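PDB 6XTZ: dally-like, isoform A, which is a glypican, probably a cell-surface heparan sulfate proteoglycan, that binds Wnt and Hedgehog proteins and shields the Wnt palmitoleate lipid to enable signalling at a distance. Local coordinates for residues Y250-K256 / Y492-T498. The protein carries 5 engineered substitutions. Sequence-based numbering, arbitrary orientation.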
loop_
_atom_site.group_PDB
_atom_site.type_symbol
_atom_site.label_atom_id
_atom_site.label_comp_id
_atom_site.label_asym_id
_atom_site.label_seq_id
_atom_site.Cartn_x
_atom_site.Cartn_y
_atom_site.Cartn_z
ATOM N N TYR A 250 15.969 -3.491 25.465
ATOM C CA TYR A 250 14.901 -3.357 26.449
ATOM C C TYR A 250 13.840 -2.375 25.967
ATOM O O TYR A 250 12.638 -2.660 26.031
ATOM C CB TYR A 250 15.491 -2.925 27.794
ATOM C CG TYR A 250 14.476 -2.656 28.883
ATOM C CD1 TYR A 250 13.335 -3.439 29.014
ATOM C CD2 TYR A 250 14.675 -1.631 29.799
ATOM C CE1 TYR A 250 12.411 -3.191 30.012
ATOM C CE2 TYR A 250 13.760 -1.380 30.802
ATOM C CZ TYR A 250 12.630 -2.163 30.904
ATOM O OH TYR A 250 11.714 -1.914 31.901
ATOM N N CYS A 251 14.270 -1.213 25.465
ATOM C CA CYS A 251 13.322 -0.245 24.922
ATOM C C CYS A 251 12.559 -0.823 23.735
ATOM O O CYS A 251 11.338 -0.651 23.633
ATOM C CB CYS A 251 14.052 1.035 24.515
ATOM S SG CYS A 251 12.995 2.306 23.779
ATOM N N VAL A 252 13.260 -1.508 22.827
ATOM C CA VAL A 252 12.606 -2.038 21.631
ATOM C C VAL A 252 11.536 -3.055 22.009
ATOM O O VAL A 252 10.435 -3.057 21.444
ATOM C CB VAL A 252 13.647 -2.643 20.669
ATOM C CG1 VAL A 252 12.956 -3.382 19.533
ATOM C CG2 VAL A 252 14.553 -1.553 20.117
ATOM N N ASN A 253 11.835 -3.926 22.976
ATOM C CA ASN A 253 10.857 -4.924 23.397
ATOM C C ASN A 253 9.619 -4.279 24.006
ATOM O O ASN A 253 8.508 -4.793 23.838
ATOM C CB ASN A 253 11.491 -5.895 24.392
ATOM C CG ASN A 253 12.398 -6.903 23.721
ATOM O OD1 ASN A 253 12.186 -7.270 22.566
ATOM N ND2 ASN A 253 13.414 -7.359 24.444
ATOM N N VAL A 254 9.786 -3.161 24.711
ATOM C CA VAL A 254 8.641 -2.495 25.324
ATOM C C VAL A 254 7.765 -1.851 24.256
ATOM O O VAL A 254 6.538 -2.013 24.258
ATOM C CB VAL A 254 9.112 -1.466 26.369
ATOM C CG1 VAL A 254 7.930 -0.668 26.901
ATOM C CG2 VAL A 254 9.834 -2.169 27.507
ATOM N N ILE A 255 8.379 -1.117 23.326
ATOM C CA ILE A 255 7.600 -0.471 22.273
ATOM C C ILE A 255 6.939 -1.515 21.381
ATOM O O ILE A 255 5.801 -1.333 20.932
ATOM C CB ILE A 255 8.481 0.493 21.459
ATOM C CG1 ILE A 255 9.270 1.413 22.391
ATOM C CG2 ILE A 255 7.619 1.327 20.523
ATOM C CD1 ILE A 255 8.405 2.340 23.209
ATOM N N LYS A 256 7.634 -2.625 21.113
ATOM C CA LYS A 256 7.028 -3.704 20.335
ATOM C C LYS A 256 5.770 -4.232 21.013
ATOM O O LYS A 256 4.786 -4.561 20.341
ATOM C CB LYS A 256 8.031 -4.838 20.120
ATOM C CG LYS A 256 8.995 -4.613 18.968
ATOM C CD LYS A 256 9.718 -5.901 18.606
ATOM C CE LYS A 256 10.480 -5.763 17.298
ATOM N NZ LYS A 256 11.017 -7.071 16.836
ATOM N N TYR A 492 21.013 -6.337 29.725
ATOM C CA TYR A 492 19.651 -6.788 29.469
ATOM C C TYR A 492 19.693 -8.213 28.931
ATOM O O TYR A 492 20.281 -8.468 27.874
ATOM C CB TYR A 492 18.959 -5.844 28.487
ATOM C CG TYR A 492 17.512 -6.183 28.210
ATOM C CD1 TYR A 492 16.548 -6.065 29.203
ATOM C CD2 TYR A 492 17.109 -6.605 26.951
ATOM C CE1 TYR A 492 15.223 -6.370 28.950
ATOM C CE2 TYR A 492 15.788 -6.911 26.690
ATOM C CZ TYR A 492 14.849 -6.791 27.690
ATOM O OH TYR A 492 13.532 -7.097 27.426
ATOM N N MET A 493 19.070 -9.141 29.660
ATOM C CA MET A 493 19.221 -10.560 29.345
ATOM C C MET A 493 18.450 -10.940 28.087
ATOM O O MET A 493 18.977 -11.637 27.213
ATOM C CB MET A 493 18.766 -11.409 30.533
ATOM C CG MET A 493 19.594 -11.224 31.799
ATOM S SD MET A 493 21.262 -11.906 31.685
ATOM C CE MET A 493 22.218 -10.451 31.259
ATOM N N HIS A 494 17.201 -10.499 27.980
ATOM C CA HIS A 494 16.353 -10.910 26.872
ATOM C C HIS A 494 16.849 -10.319 25.554
ATOM O O HIS A 494 17.552 -9.305 25.516
ATOM C CB HIS A 494 14.907 -10.485 27.119
ATOM C CG HIS A 494 14.373 -10.909 28.451
ATOM N ND1 HIS A 494 13.713 -12.104 28.642
ATOM C CD2 HIS A 494 14.405 -10.300 29.660
ATOM C CE1 HIS A 494 13.359 -12.211 29.911
ATOM N NE2 HIS A 494 13.767 -11.130 30.550
ATOM N N SER A 495 16.478 -10.978 24.464
ATOM C CA SER A 495 16.756 -10.494 23.122
ATOM C C SER A 495 15.489 -9.908 22.511
ATOM O O SER A 495 14.383 -10.074 23.030
ATOM C CB SER A 495 17.309 -11.622 22.245
ATOM O OG SER A 495 16.371 -12.677 22.117
ATOM N N ILE A 496 15.664 -9.204 21.391
ATOM C CA ILE A 496 14.526 -8.590 20.716
ATOM C C ILE A 496 13.575 -9.684 20.258
ATOM O O ILE A 496 13.939 -10.550 19.452
ATOM C CB ILE A 496 14.995 -7.717 19.548
ATOM C CG1 ILE A 496 15.831 -6.542 20.063
ATOM C CG2 ILE A 496 13.803 -7.211 18.751
ATOM C CD1 ILE A 496 16.286 -5.592 18.975
ATOM N N THR A 497 12.351 -9.654 20.776
ATOM C CA THR A 497 11.391 -10.715 20.518
ATOM C C THR A 497 10.741 -10.550 19.149
ATOM O O THR A 497 10.581 -9.438 18.639
ATOM C CB THR A 497 10.311 -10.738 21.601
ATOM O OG1 THR A 497 9.325 -11.725 21.278
ATOM C CG2 THR A 497 9.642 -9.377 21.717
ATOM N N THR A 498 10.373 -11.686 18.552
ATOM C CA THR A 498 9.633 -11.707 17.297
ATOM C C THR A 498 8.386 -12.578 17.390
ATOM O O THR A 498 7.772 -12.873 16.357
ATOM C CB THR A 498 10.520 -12.198 16.146
ATOM O OG1 THR A 498 11.057 -13.487 16.470
ATOM C CG2 THR A 498 11.662 -11.223 15.895
#
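Y492, in the loop between helices 459-467 and 513-538, lays one face of its ring on helix 248-258: CB of Y250 stands 3.6 Å from the centroid of the Y492 ring in a CH-pi contact, and the two tyrosine rings meet obliquely, Y250 CD1 lying 3.5 Å from Y492 CE1. Its hydroxyl accepts a hydrogen bond from the N253 amide (ND2 to Y492 OH, 3.0 Å), although this oxygen is less surely placed. The chain then bows outward through M493 and returns at S495, whose carbonyl O takes a second bond from N253 ND2 at 3.2 Å. I496 CG2 makes an apolar contact with V252 CG1 (4.0 Å). T497 is bonded through both backbone N and O: N donates to N253 OD1 (3.0 Å), and O accepts from K256 NZ (3.0 Å). N253 thus bridges S495 O and T497 N with the two ends of its amide, pinning irregular backbone to a helix. On another face of this helix, C251 forms a disulfide with C468, just after helix 459-467. Side-chain clamping of a loop onto a disulfide-bonded helix is in keeping with the elongated, alpha-helical, strand-free, cystine-rich glypican core, here far from the palmitoleate pocket.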